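Local structure of flavoprotein (Thermotoga maritima, 5V8S) at residues 94-99 with 166-171; 139-144 with 154-159; 99-104 with 178-183; 173-178 with 235-240; 117-122 with 133-138. The protein holds a mu-oxo-di-iron centre and probably acts as an FMN-dependent oxidoreductase in electron transfer. The protein carries 1 engineered substitution. One frame throughout, in Å; residues are numbered along the deposited sequence.

In the fold
All five contacts lie in the metallo-beta-lactamase-like part of the chain. Contacts 1, 3 and 4 meet at the di-iron centre: 94-99 supplies His-97 and Glu-99, contact 3 adds Asp-101, the engineered Asp-102 and Asp-180, and 235-240 brings His-240. The centres of contacts 1 and 3 are about 8 Å apart, and they share Glu-99. Contacts 3 and 4 share Ser-178, with centres about 12 Å apart. Contact 2 joins the two sheets and lies beside contact 1, where strands 152-158 and 168-172 pair. Contact 5 is further out, with the side chain of Ala-121 about 14 Å from the di-iron group. It touches contact 2 through the pairing of strands 118-121 and 138-140.

Contact 1: residues 94-99 with 166-171; sequences IVNHTE and DTMVTY. With FEO (mu-oxo-diiron), chain C.
Asp-166 meets His-97 and Thr-98 of the His-x-Glu-x-Asp loop, the iron-binding motif of this metallo-beta-lactamase fold. Hydrogen bonds carry this meeting. His-97 ND1 donates to the syn lone pair of Asp-166 OD1 at 3.0 Å. The bond is nearly straight (167°) and lies in the ring plane, although the carboxylate plane is turned 71° from the ring. Asp-166 OD2 is gripped twice, from opposite faces of its plane, by Thr-98 N and Thr-98 OG1, each at 2.8 Å. Both carboxylate oxygens are therefore held, and Asp-166 is a second-shell residue that, together with the iron bond at NE2, helps to fix the rotation of the His-97 ring.

Metal bonds come next. His-97 NE2 binds iron FE1 at 2.2 Å, and Glu-99 OE1 binds the same ion at 2.1 Å. His-163 and Asp-180 also bind this iron. Glu-99 OE2 is hydrogen-bonded to Tyr-276 OH of the second subunit.

Further along, Met-168 N donates to the backbone O of Asn-96. Asn-96 CG stands anti to its carbonyl carbon (chi1 -73°), on the side of Thr-170, and OD1 accepts Thr-170 OG1 on an in-plane lone pair at 2.8 Å.

Apolar packing is slight: Ile-94 CG2 rests 4.0 Å from Met-168 CE, the two side chains crossing at about a right angle. A water donates to both Val-95 O and Asp-166 O.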
# COMPACT_ATOMS: atom_id res chain seq x y z
N ILE A 94 6.12 -34.71 12.69
CA ILE A 94 4.72 -34.31 12.58
C ILE A 94 4.66 -32.92 11.96
O ILE A 94 5.32 -31.99 12.43
CB ILE A 94 4.02 -34.31 13.95
CG1 ILE A 94 3.97 -35.75 14.51
CG2 ILE A 94 2.60 -33.73 13.82
CD1 ILE A 94 3.35 -35.86 15.91
N VAL A 95 3.90 -32.80 10.89
CA VAL A 95 3.73 -31.55 10.16
C VAL A 95 2.28 -31.12 10.34
O VAL A 95 1.38 -31.59 9.64
CB VAL A 95 4.11 -31.72 8.68
CG1 VAL A 95 3.93 -30.41 7.93
CG2 VAL A 95 5.54 -32.21 8.57
N ASN A 96 2.04 -30.20 11.29
CA ASN A 96 0.70 -29.72 11.54
C ASN A 96 0.20 -28.81 10.42
O ASN A 96 -1.02 -28.66 10.25
CB ASN A 96 0.68 -28.93 12.85
CG ASN A 96 0.81 -29.82 14.08
OD1 ASN A 96 0.03 -30.76 14.25
ND2 ASN A 96 1.78 -29.51 14.96
N HIS A 97 1.10 -28.20 9.64
CA HIS A 97 0.80 -27.18 8.66
C HIS A 97 2.06 -27.04 7.82
O HIS A 97 3.17 -27.06 8.35
CB HIS A 97 0.48 -25.88 9.42
CG HIS A 97 0.26 -24.63 8.61
ND1 HIS A 97 -0.58 -24.52 7.52
CD2 HIS A 97 0.73 -23.38 8.83
CE1 HIS A 97 -0.59 -23.27 7.08
NE2 HIS A 97 0.19 -22.56 7.87
N THR A 98 1.88 -26.96 6.50
CA THR A 98 2.99 -27.10 5.57
C THR A 98 3.56 -25.77 5.08
O THR A 98 4.47 -25.79 4.25
CB THR A 98 2.57 -27.92 4.36
OG1 THR A 98 1.56 -27.20 3.63
CG2 THR A 98 2.04 -29.29 4.79
N GLU A 99 3.03 -24.64 5.53
CA GLU A 99 3.51 -23.37 4.98
C GLU A 99 5.01 -23.24 5.25
O GLU A 99 5.49 -23.66 6.32
CB GLU A 99 2.76 -22.20 5.62
CG GLU A 99 3.07 -20.85 5.02
CD GLU A 99 2.20 -19.75 5.54
OE1 GLU A 99 1.19 -20.02 6.21
OE2 GLU A 99 2.51 -18.57 5.26
N ASP A 166 -4.91 -27.53 5.20
CA ASP A 166 -4.10 -28.61 5.75
C ASP A 166 -3.97 -28.57 7.27
O ASP A 166 -3.39 -29.49 7.84
CB ASP A 166 -2.69 -28.61 5.14
CG ASP A 166 -1.84 -27.40 5.57
OD1 ASP A 166 -2.39 -26.43 6.14
OD2 ASP A 166 -0.61 -27.45 5.32
N THR A 167 -4.50 -27.55 7.94
CA THR A 167 -4.13 -27.31 9.32
C THR A 167 -4.76 -28.33 10.26
O THR A 167 -5.94 -28.66 10.16
CB THR A 167 -4.47 -25.88 9.73
OG1 THR A 167 -5.85 -25.59 9.52
CG2 THR A 167 -3.72 -24.95 8.90
N MET A 168 -3.93 -28.84 11.18
CA MET A 168 -4.37 -29.71 12.24
C MET A 168 -3.58 -29.35 13.50
O MET A 168 -2.61 -28.59 13.46
CB MET A 168 -4.13 -31.19 11.88
CG MET A 168 -2.68 -31.57 11.76
SD MET A 168 -2.51 -33.36 11.53
CE MET A 168 -0.75 -33.54 11.73
N VAL A 169 -4.01 -29.91 14.62
CA VAL A 169 -3.28 -29.76 15.87
C VAL A 169 -3.04 -31.16 16.43
O VAL A 169 -3.80 -32.09 16.16
CB VAL A 169 -4.03 -28.85 16.88
CG1 VAL A 169 -4.21 -27.44 16.32
CG2 VAL A 169 -5.37 -29.43 17.22
N THR A 170 -1.95 -31.30 17.18
CA THR A 170 -1.53 -32.57 17.76
C THR A 170 -1.68 -32.49 19.27
O THR A 170 -1.14 -31.58 19.91
CB THR A 170 -0.08 -32.87 17.38
OG1 THR A 170 0.04 -33.01 15.96
CG2 THR A 170 0.43 -34.15 18.03
N TYR A 171 -2.42 -33.43 19.84
CA TYR A 171 -2.73 -33.47 21.27
C TYR A 171 -2.01 -34.65 21.90
O TYR A 171 -2.22 -35.79 21.48
CB TYR A 171 -4.23 -33.63 21.44
CG TYR A 171 -4.71 -33.71 22.86
CD1 TYR A 171 -4.88 -32.55 23.61
CD2 TYR A 171 -5.04 -34.93 23.46
CE1 TYR A 171 -5.34 -32.60 24.91
CE2 TYR A 171 -5.49 -34.98 24.78
CZ TYR A 171 -5.64 -33.81 25.50
OH TYR A 171 -6.11 -33.86 26.80
FE1 FEO C . 0.65 -20.40 8.22
FE2 FEO C . 3.11 -20.06 10.55
O FEO C . 2.40 -20.55 8.88
O HOH W 1 -0.82 -31.24 7.96
O HOH W 2 1.07 -18.27 8.61
O HOH W 3 2.04 -18.07 10.31

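Contact 2: residues 139-144 with 154-159; sequences TVVKDG and FKFVMT
Asp-143 holds CG anti to its backbone N (chi1 -162°), which carries the carboxylate to the backbone of Met-158. Lys-155 runs extended from CB and bends only at chi4 (61°), which places NZ at Gly-144 O. These contacts join the two sheets of the metallo-beta-lactamase sandwich: 139-144 leaves strand 138-140 of one sheet, and 154-159 belongs to strand 152-158 of the other. The touching parts run 98° apart, so they do not pair as strands.

Three hydrogen bonds link the segments. Met-158 N donates to Asp-143 OD1 at 2.9 Å, reaching it from above the carboxylate plane. Gly-144 N donates to Phe-156 O in a short bond of 2.7 Å that is bent at the hydrogen. Lys-155 NZ donates to Gly-144 O at 2.9 Å, tilted from the carbonyl plane. The positive phi of Gly-144 suits a residue without a side chain.

Both charged groups have second partners. Asp-143 OD2 forms a salt bridge with Lys-227, and Lys-155 NZ forms one with Glu-146. The lysine ammonium thus serves a carbonyl and a carboxylate.

Buried and apolar, Val-141 crosses Phe-156 at about a right angle. Its CG1 makes an off-centre CH-pi contact, 4.2 Å from the ring centroid of Phe-156. Its CG2 lies 3.7 Å from Phe-156 CG. On the more open side, Met-158 and Asp-143 slide past each other in opposite directions, with Met-158 CG 3.7 Å from Asp-143 CB. Met-158 then folds back through its bent chain, and its CE ends 3.8 Å from Val-141 O.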
# COMPACT_ATOMS: atom_id res chain seq x y z
N THR A 139 2.46 -40.21 5.88
CA THR A 139 1.36 -40.90 6.54
C THR A 139 0.25 -39.89 6.85
O THR A 139 0.46 -38.94 7.61
CB THR A 139 1.89 -41.52 7.83
OG1 THR A 139 2.87 -42.50 7.50
CG2 THR A 139 0.78 -42.16 8.64
N VAL A 140 -0.93 -40.11 6.28
CA VAL A 140 -2.08 -39.23 6.47
C VAL A 140 -2.84 -39.67 7.71
O VAL A 140 -3.18 -40.85 7.85
CB VAL A 140 -3.00 -39.26 5.24
CG1 VAL A 140 -4.32 -38.56 5.52
CG2 VAL A 140 -2.30 -38.61 4.07
N VAL A 141 -3.14 -38.71 8.59
CA VAL A 141 -4.00 -38.93 9.74
C VAL A 141 -5.34 -38.25 9.50
O VAL A 141 -5.41 -37.16 8.91
CB VAL A 141 -3.37 -38.44 11.06
CG1 VAL A 141 -2.23 -39.37 11.49
CG2 VAL A 141 -2.90 -36.99 10.94
N LYS A 142 -6.41 -38.90 9.96
CA LYS A 142 -7.77 -38.40 9.86
C LYS A 142 -8.19 -37.72 11.16
O LYS A 142 -7.53 -37.84 12.20
CB LYS A 142 -8.74 -39.54 9.53
CG LYS A 142 -8.50 -40.17 8.16
CD LYS A 142 -9.74 -40.85 7.62
CE LYS A 142 -10.23 -41.94 8.56
NZ LYS A 142 -11.17 -42.88 7.85
N ASP A 143 -9.32 -37.03 11.10
CA ASP A 143 -9.82 -36.28 12.24
C ASP A 143 -10.08 -37.22 13.42
O ASP A 143 -10.87 -38.16 13.31
CB ASP A 143 -11.10 -35.56 11.85
CG ASP A 143 -11.46 -34.42 12.80
OD1 ASP A 143 -10.60 -33.99 13.61
OD2 ASP A 143 -12.61 -33.94 12.74
N GLY A 144 -9.41 -36.95 14.54
CA GLY A 144 -9.60 -37.71 15.75
C GLY A 144 -8.74 -38.95 15.84
O GLY A 144 -8.80 -39.65 16.86
N PHE A 154 -0.80 -40.10 20.70
CA PHE A 154 -0.89 -38.83 19.99
C PHE A 154 -2.24 -38.77 19.28
O PHE A 154 -2.59 -39.69 18.55
CB PHE A 154 0.21 -38.75 18.93
CG PHE A 154 1.59 -38.48 19.48
CD1 PHE A 154 2.30 -39.46 20.12
CD2 PHE A 154 2.17 -37.22 19.34
CE1 PHE A 154 3.57 -39.22 20.62
CE2 PHE A 154 3.44 -36.97 19.83
CZ PHE A 154 4.14 -37.98 20.48
N LYS A 155 -3.00 -37.70 19.50
CA LYS A 155 -4.32 -37.56 18.91
C LYS A 155 -4.29 -36.37 17.96
O LYS A 155 -3.82 -35.29 18.32
CB LYS A 155 -5.36 -37.32 20.00
CG LYS A 155 -6.79 -37.22 19.49
CD LYS A 155 -7.79 -37.11 20.63
CE LYS A 155 -9.21 -37.33 20.13
NZ LYS A 155 -9.39 -38.70 19.53
N PHE A 156 -4.77 -36.58 16.73
CA PHE A 156 -4.73 -35.56 15.70
C PHE A 156 -6.13 -35.02 15.46
O PHE A 156 -7.06 -35.78 15.21
CB PHE A 156 -4.10 -36.13 14.42
CG PHE A 156 -2.72 -36.64 14.65
CD1 PHE A 156 -1.65 -35.78 14.67
CD2 PHE A 156 -2.51 -37.97 14.97
CE1 PHE A 156 -0.38 -36.23 14.94
CE2 PHE A 156 -1.25 -38.43 15.24
CZ PHE A 156 -0.17 -37.55 15.23
N VAL A 157 -6.26 -33.70 15.53
CA VAL A 157 -7.54 -33.03 15.40
C VAL A 157 -7.43 -32.07 14.22
O VAL A 157 -6.63 -31.12 14.26
CB VAL A 157 -7.91 -32.28 16.68
CG1 VAL A 157 -9.22 -31.55 16.51
CG2 VAL A 157 -7.94 -33.26 17.88
N MET A 158 -8.24 -32.29 13.20
CA MET A 158 -8.23 -31.38 12.05
C MET A 158 -8.89 -30.06 12.44
O MET A 158 -9.97 -30.04 13.04
CB MET A 158 -8.99 -32.00 10.87
CG MET A 158 -8.45 -33.35 10.39
SD MET A 158 -6.69 -33.40 10.01
CE MET A 158 -6.07 -34.37 11.39
N THR A 159 -8.23 -28.96 12.11
CA THR A 159 -8.77 -27.63 12.35
C THR A 159 -8.63 -26.84 11.05
O THR A 159 -7.83 -25.90 10.95
CB THR A 159 -8.07 -26.94 13.52
OG1 THR A 159 -6.67 -26.78 13.24
CG2 THR A 159 -8.25 -27.77 14.80

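Contact 3: residues 99-104 with 178-183; sequences EPDDSG and SCDVGG. Engineered in segment 99-104: Asp-102 (natural residue His). With FEO (mu-oxo-diiron), chain C.
Asp-102, an engineered residue where the natural sequence has histidine, meets Cys-179 and Asp-180 beside the di-iron group. Its CB lies 4.0 Å from Cys-179 SG. CG stands anti to the carbonyl carbon (chi1 -62°) and comes within 3.7 Å of Cys-179 SG. OD1 passes the same sulfur at 4.1 Å. OD2 binds iron FE2 at 2.3 Å. It also sits 3.2 Å from Asp-180 OD1, with no hydrogen bond, because both oxygens bind the same ion.

Asp-180 bridges the metals, with OD1 on FE2 and OD2 on FE1, each at 2.1 Å. Asp-101 OD2 joins FE2, and Glu-99 OE1 joins FE1. Repulsion among the four carboxylates is probably offset by the irons.

Glu-99 occupies the N-cap position before helix 100-103, and its O accepts both Asp-102 N and Ser-103 N from opposite faces. Asp-180 lies in a type II' turn from Ser-178 to Val-181, where Ser-178 OG donates to Val-181 O at 2.6 Å. His-97 and His-163 on FE1, His-240 on FE2 and one water per iron complete the coordination. A carboxylate-bridged, oxo-bridged iron pair is typical of the flavo-di-iron site in the metallo-beta-lactamase fold.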
# COMPACT_ATOMS: atom_id res chain seq x y z
N GLU A 99 3.03 -24.64 5.53
CA GLU A 99 3.51 -23.37 4.98
C GLU A 99 5.01 -23.24 5.25
O GLU A 99 5.49 -23.66 6.32
CB GLU A 99 2.76 -22.20 5.62
CG GLU A 99 3.07 -20.85 5.02
CD GLU A 99 2.20 -19.75 5.54
OE1 GLU A 99 1.19 -20.02 6.21
OE2 GLU A 99 2.51 -18.57 5.26
N PRO A 100 5.79 -22.68 4.33
CA PRO A 100 7.26 -22.74 4.49
C PRO A 100 7.85 -21.97 5.66
O PRO A 100 9.04 -22.17 5.93
CB PRO A 100 7.79 -22.24 3.15
CG PRO A 100 6.74 -22.65 2.19
CD PRO A 100 5.44 -22.45 2.91
N ASP A 101 7.11 -21.09 6.35
CA ASP A 101 7.67 -20.52 7.57
C ASP A 101 7.84 -21.57 8.66
O ASP A 101 8.69 -21.42 9.53
CB ASP A 101 6.84 -19.36 8.10
CG ASP A 101 5.40 -19.74 8.41
OD1 ASP A 101 4.74 -20.38 7.58
OD2 ASP A 101 4.91 -19.39 9.50
N ASP A 102 7.04 -22.62 8.62
CA ASP A 102 7.14 -23.72 9.56
C ASP A 102 7.75 -24.99 8.95
O ASP A 102 8.28 -25.81 9.71
CB ASP A 102 5.76 -23.97 10.20
CG ASP A 102 5.26 -22.72 11.03
OD1 ASP A 102 5.91 -22.35 12.04
OD2 ASP A 102 4.24 -22.07 10.68
N SER A 103 7.76 -25.14 7.62
CA SER A 103 8.23 -26.36 6.97
C SER A 103 9.50 -26.19 6.14
O SER A 103 9.99 -27.18 5.57
CB SER A 103 7.14 -26.93 6.06
OG SER A 103 6.96 -26.14 4.90
N GLY A 104 10.04 -24.98 6.03
CA GLY A 104 11.11 -24.75 5.08
C GLY A 104 12.37 -25.53 5.38
O GLY A 104 13.19 -25.78 4.48
N SER A 178 0.15 -26.75 18.36
CA SER A 178 -0.92 -26.15 17.58
C SER A 178 -0.44 -25.34 16.39
O SER A 178 -1.28 -24.80 15.66
CB SER A 178 -1.77 -25.26 18.49
OG SER A 178 -0.97 -24.33 19.17
N CYS A 179 0.87 -25.21 16.18
CA CYS A 179 1.43 -24.46 15.05
C CYS A 179 0.84 -23.05 14.96
O CYS A 179 0.99 -22.28 15.90
CB CYS A 179 1.34 -25.24 13.75
SG CYS A 179 2.56 -24.67 12.55
N ASP A 180 0.17 -22.66 13.87
CA ASP A 180 -0.31 -21.27 13.78
C ASP A 180 -1.43 -20.97 14.75
O ASP A 180 -1.64 -19.79 15.08
CB ASP A 180 -0.85 -20.94 12.39
CG ASP A 180 0.24 -20.78 11.33
OD1 ASP A 180 1.44 -20.80 11.68
OD2 ASP A 180 -0.11 -20.67 10.13
N VAL A 181 -2.16 -21.98 15.20
CA VAL A 181 -3.28 -21.78 16.11
C VAL A 181 -2.71 -21.42 17.48
O VAL A 181 -2.06 -22.25 18.12
CB VAL A 181 -4.17 -23.02 16.17
CG1 VAL A 181 -5.31 -22.81 17.16
CG2 VAL A 181 -4.72 -23.36 14.78
N GLY A 182 -2.93 -20.19 17.92
CA GLY A 182 -2.36 -19.72 19.16
C GLY A 182 -1.07 -18.96 19.01
O GLY A 182 -0.48 -18.56 20.03
N GLY A 183 -0.64 -18.69 17.78
CA GLY A 183 0.56 -17.92 17.57
C GLY A 183 0.34 -16.42 17.73
O GLY A 183 -0.78 -15.95 17.84
FE1 FEO C . 0.65 -20.40 8.22
FE2 FEO C . 3.11 -20.06 10.55
O FEO C . 2.40 -20.55 8.88
O HOH W 2 1.07 -18.27 8.61
O HOH W 3 2.04 -18.07 10.31

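Contact 4: residues 173-178 with 235-240; sequences DGILFS and ALLPGH. With FEO (mu-oxo-diiron), chain C.
Leu-237 packs against Ile-175 and Phe-177 on the tighter face of two neighbouring parallel strands. Strands 175-178 and 235-238 run 21° apart in the sheet. Leu-237 has CG anti to its carbonyl carbon (chi1 -82°), and its CD2 goes on to touch both partners. CD2 of Leu-237 meets Phe-177 CE2 at 3.5 Å, the side chains side by side and pointing the same way. The same methyl is 3.8 Å from Ile-175 CG2. Phe-22 and Tyr-55 pack on this face from the other sheet, and the Tyr-55 ring meets Phe-177 edge-to-face.

The opposite face is looser between the strands. There Leu-176 CD2 and Leu-236 CD1 are 4.3 Å apart. Leu-236 CD2 also lies 3.2 Å from Ser-178 OG, a hydroxyl whose hydrogen bond goes to Val-181 O.

The backbone bonds are firm mid-pair and weak at the start. Leu-237 N donates to Leu-176 O at 2.8 Å, nearly straight (167°) and nearly along the C=O axis. Leu-176 N also donates to Ala-235 O, and Ser-178 N to Leu-237 O, the latter from above the carbonyl plane. Ala-235 N reaches Gly-174 O in a weak bond of 3.3 Å. The chain nearby surfaces at Asp-173, though Gly-174 and Ala-235 are buried.

Beyond Pro-238, Gly-239 still bonds to Cys-179 before the chain reaches the metals. His-240 NE2 binds iron FE2 at 2.2 Å, and its ND1 donates to Ser-51 O. Helices 196-214 and 218-228 connect the strands in a beta-alpha-beta crossover. The arrangement is that of the metallo-beta-lactamase fold, in which metal ligands sit on loops at strand ends.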
# COMPACT_ATOMS: atom_id res chain seq x y z
N ASP A 173 -1.59 -36.03 25.62
CA ASP A 173 -1.86 -36.07 27.06
C ASP A 173 -2.02 -34.67 27.68
O ASP A 173 -1.45 -34.36 28.73
CB ASP A 173 -0.77 -36.84 27.80
CG ASP A 173 -0.78 -38.32 27.48
OD1 ASP A 173 -1.80 -38.85 27.00
OD2 ASP A 173 0.26 -38.95 27.74
N GLY A 174 -2.80 -33.83 27.02
CA GLY A 174 -3.08 -32.51 27.55
C GLY A 174 -2.22 -31.41 26.97
O GLY A 174 -2.54 -30.22 27.14
N ILE A 175 -1.15 -31.77 26.27
CA ILE A 175 -0.26 -30.79 25.65
C ILE A 175 -0.65 -30.67 24.19
O ILE A 175 -0.66 -31.67 23.46
CB ILE A 175 1.20 -31.23 25.80
CG1 ILE A 175 1.55 -31.35 27.29
CG2 ILE A 175 2.13 -30.25 25.08
CD1 ILE A 175 2.92 -31.93 27.55
N LEU A 176 -0.96 -29.46 23.74
CA LEU A 176 -1.42 -29.24 22.37
C LEU A 176 -0.32 -28.54 21.58
O LEU A 176 0.08 -27.41 21.91
CB LEU A 176 -2.70 -28.39 22.37
CG LEU A 176 -3.46 -28.36 21.05
CD1 LEU A 176 -4.19 -29.68 20.84
CD2 LEU A 176 -4.44 -27.21 21.01
N PHE A 177 0.18 -29.21 20.54
CA PHE A 177 1.12 -28.61 19.59
C PHE A 177 0.27 -28.07 18.44
O PHE A 177 -0.32 -28.85 17.69
CB PHE A 177 2.11 -29.66 19.08
CG PHE A 177 2.94 -30.30 20.16
CD1 PHE A 177 2.49 -31.44 20.81
CD2 PHE A 177 4.18 -29.79 20.50
CE1 PHE A 177 3.28 -32.05 21.79
CE2 PHE A 177 4.97 -30.40 21.47
CZ PHE A 177 4.52 -31.53 22.12
N SER A 178 0.15 -26.75 18.36
CA SER A 178 -0.92 -26.15 17.58
C SER A 178 -0.44 -25.34 16.39
O SER A 178 -1.28 -24.80 15.66
CB SER A 178 -1.77 -25.26 18.49
OG SER A 178 -0.97 -24.33 19.17
N ALA A 235 -1.49 -27.31 28.33
CA ALA A 235 -0.48 -26.43 27.77
C ALA A 235 -0.76 -26.31 26.29
O ALA A 235 -1.25 -27.25 25.65
CB ALA A 235 0.94 -26.96 28.01
N LEU A 236 -0.48 -25.12 25.76
CA LEU A 236 -0.58 -24.86 24.32
C LEU A 236 0.78 -24.39 23.84
O LEU A 236 1.31 -23.39 24.34
CB LEU A 236 -1.67 -23.82 24.03
CG LEU A 236 -2.00 -23.63 22.55
CD1 LEU A 236 -3.46 -23.25 22.40
CD2 LEU A 236 -1.12 -22.59 21.87
N LEU A 237 1.34 -25.12 22.87
CA LEU A 237 2.69 -24.93 22.35
C LEU A 237 2.55 -24.57 20.87
O LEU A 237 2.46 -25.47 20.01
CB LEU A 237 3.51 -26.21 22.50
CG LEU A 237 4.16 -26.48 23.87
CD1 LEU A 237 3.19 -26.30 25.02
CD2 LEU A 237 4.79 -27.86 23.87
N PRO A 238 2.49 -23.29 20.53
CA PRO A 238 2.29 -22.89 19.13
C PRO A 238 3.57 -22.72 18.36
O PRO A 238 4.67 -22.76 18.92
CB PRO A 238 1.59 -21.53 19.27
CG PRO A 238 2.27 -20.95 20.49
CD PRO A 238 2.60 -22.13 21.42
N GLY A 239 3.43 -22.44 17.06
CA GLY A 239 4.56 -22.28 16.17
C GLY A 239 5.18 -20.91 16.14
O GLY A 239 6.25 -20.76 15.56
N HIS A 240 4.52 -19.93 16.73
CA HIS A 240 5.02 -18.56 16.76
C HIS A 240 4.69 -17.95 18.11
O HIS A 240 3.55 -18.07 18.56
CB HIS A 240 4.34 -17.69 15.68
CG HIS A 240 4.39 -18.27 14.30
ND1 HIS A 240 5.56 -18.41 13.58
CD2 HIS A 240 3.41 -18.75 13.52
CE1 HIS A 240 5.29 -18.94 12.40
NE2 HIS A 240 3.99 -19.15 12.34
FE1 FEO C . 0.65 -20.40 8.22
FE2 FEO C . 3.11 -20.06 10.55
O FEO C . 2.40 -20.55 8.88
O HOH W 2 1.07 -18.27 8.61
O HOH W 3 2.04 -18.07 10.31

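Contact 5: residues 117-122 with 133-138; sequences VEIIAS and YGIKDV
The beta-alpha-beta crossover from strand 118-121 through helix 123-133 to strand 138-140 brings Ile-119 against Ile-135 and Val-138. It forms the edge of one sheet of the metallo-beta-lactamase sandwich. The contact is mostly apolar and has no direct hydrogen bond between its segments. Direct strand pairing begins one residue later, where Thr-139 bonds to Ile-119.

Ile-119 carries the packing with two branches. Its CG1 stands anti to the carbonyl carbon, and an extended chi2 (176°) carries CD1 to Ile-135. CD1 of Ile-119 meets Ile-135 CG2 at 3.8 Å, the side chains crossing at about a right angle. The other branch, Ile-119 CG2, lies 4.1 Å from Val-138 CG2.

Val-138 has CG1 anti to its backbone N (chi1 174°). This methyl rests 3.6 Å from Ile-119 O and 3.9 Å from Ala-121 CB, so one branch spans two residues of the strand. Leu-129 of the crossover helix packs on both Ile-119 and Val-138. Ile-135 also touches Leu-106 and Leu-110 of helix 106-113.

The helix between the segments is bounded at both ends. Ser-122 is its N-cap, with OG bonded to Gly-125 N and also to Asp-166 O. Gly-134 leaves it with positive phi. The chain then passes through an inverse gamma turn centred on Asp-137, with a weak bond from Val-138 N to Lys-136 O.

This turn leads into a water bridge between the backbones. The water accepts from Ile-119 N at 3.0 Å and donates to Asp-137 O at 3.0 Å.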
# COMPACT_ATOMS: atom_id res chain seq x y z
N VAL A 117 11.85 -41.80 7.67
CA VAL A 117 11.13 -41.49 8.90
C VAL A 117 9.64 -41.53 8.59
O VAL A 117 9.22 -41.42 7.44
CB VAL A 117 11.53 -40.12 9.48
CG1 VAL A 117 12.97 -40.14 9.97
CG2 VAL A 117 11.38 -39.05 8.43
N GLU A 118 8.84 -41.66 9.64
CA GLU A 118 7.40 -41.52 9.48
C GLU A 118 7.04 -40.04 9.54
O GLU A 118 7.22 -39.39 10.58
CB GLU A 118 6.66 -42.30 10.56
CG GLU A 118 5.16 -42.26 10.39
CD GLU A 118 4.45 -43.21 11.33
OE1 GLU A 118 4.40 -44.42 11.05
OE2 GLU A 118 3.96 -42.73 12.37
N ILE A 119 6.56 -39.50 8.42
CA ILE A 119 6.11 -38.11 8.33
C ILE A 119 4.59 -38.11 8.43
O ILE A 119 3.91 -38.74 7.61
CB ILE A 119 6.57 -37.46 7.01
CG1 ILE A 119 8.10 -37.55 6.89
CG2 ILE A 119 6.09 -36.00 6.93
CD1 ILE A 119 8.67 -37.00 5.57
N ILE A 120 4.04 -37.41 9.42
CA ILE A 120 2.60 -37.40 9.67
C ILE A 120 2.03 -36.04 9.29
O ILE A 120 2.55 -35.00 9.73
CB ILE A 120 2.28 -37.73 11.14
CG1 ILE A 120 2.72 -39.15 11.45
CG2 ILE A 120 0.79 -37.53 11.43
CD1 ILE A 120 2.74 -39.45 12.92
N ALA A 121 0.95 -36.04 8.51
CA ALA A 121 0.30 -34.80 8.11
C ALA A 121 -1.17 -35.09 7.83
O ALA A 121 -1.59 -36.24 7.75
CB ALA A 121 0.98 -34.20 6.88
N SER A 122 -1.94 -34.03 7.64
CA SER A 122 -3.31 -34.19 7.17
C SER A 122 -3.33 -34.57 5.69
O SER A 122 -2.31 -34.59 5.00
CB SER A 122 -4.08 -32.89 7.35
OG SER A 122 -3.61 -31.91 6.44
N TYR A 133 7.90 -29.72 -2.05
CA TYR A 133 9.20 -30.31 -1.82
C TYR A 133 9.42 -31.64 -2.51
O TYR A 133 10.53 -32.17 -2.43
CB TYR A 133 9.44 -30.52 -0.31
CG TYR A 133 9.23 -29.28 0.54
CD1 TYR A 133 10.01 -28.14 0.35
CD2 TYR A 133 8.24 -29.24 1.51
CE1 TYR A 133 9.81 -26.99 1.12
CE2 TYR A 133 8.04 -28.12 2.30
CZ TYR A 133 8.82 -26.99 2.09
OH TYR A 133 8.63 -25.86 2.86
N GLY A 134 8.42 -32.20 -3.18
CA GLY A 134 8.55 -33.52 -3.75
C GLY A 134 8.58 -34.64 -2.73
O GLY A 134 8.97 -35.76 -3.08
N ILE A 135 8.20 -34.36 -1.49
CA ILE A 135 8.18 -35.38 -0.44
C ILE A 135 6.92 -36.22 -0.61
O ILE A 135 5.80 -35.70 -0.58
CB ILE A 135 8.22 -34.71 0.95
CG1 ILE A 135 9.58 -34.04 1.16
CG2 ILE A 135 7.95 -35.71 2.05
CD1 ILE A 135 9.61 -33.04 2.33
N LYS A 136 7.09 -37.53 -0.75
CA LYS A 136 5.99 -38.40 -1.14
C LYS A 136 5.57 -39.40 -0.08
O LYS A 136 4.38 -39.73 0.00
CB LYS A 136 6.35 -39.17 -2.42
CG LYS A 136 6.52 -38.25 -3.64
CD LYS A 136 6.54 -39.02 -4.94
CE LYS A 136 6.47 -38.07 -6.15
NZ LYS A 136 5.27 -37.17 -6.11
N ASP A 137 6.48 -39.88 0.75
CA ASP A 137 6.12 -40.97 1.66
C ASP A 137 5.62 -40.37 2.96
O ASP A 137 6.33 -40.27 3.97
CB ASP A 137 7.27 -41.96 1.82
CG ASP A 137 7.43 -42.89 0.60
OD1 ASP A 137 6.45 -43.10 -0.15
OD2 ASP A 137 8.55 -43.40 0.38
N VAL A 138 4.35 -39.95 2.94
CA VAL A 138 3.72 -39.25 4.05
C VAL A 138 2.55 -40.08 4.56
O VAL A 138 1.73 -40.57 3.78
CB VAL A 138 3.26 -37.84 3.63
CG1 VAL A 138 2.48 -37.17 4.76
CG2 VAL A 138 4.44 -36.99 3.26
O HOH W 4 5.45 -41.56 6.50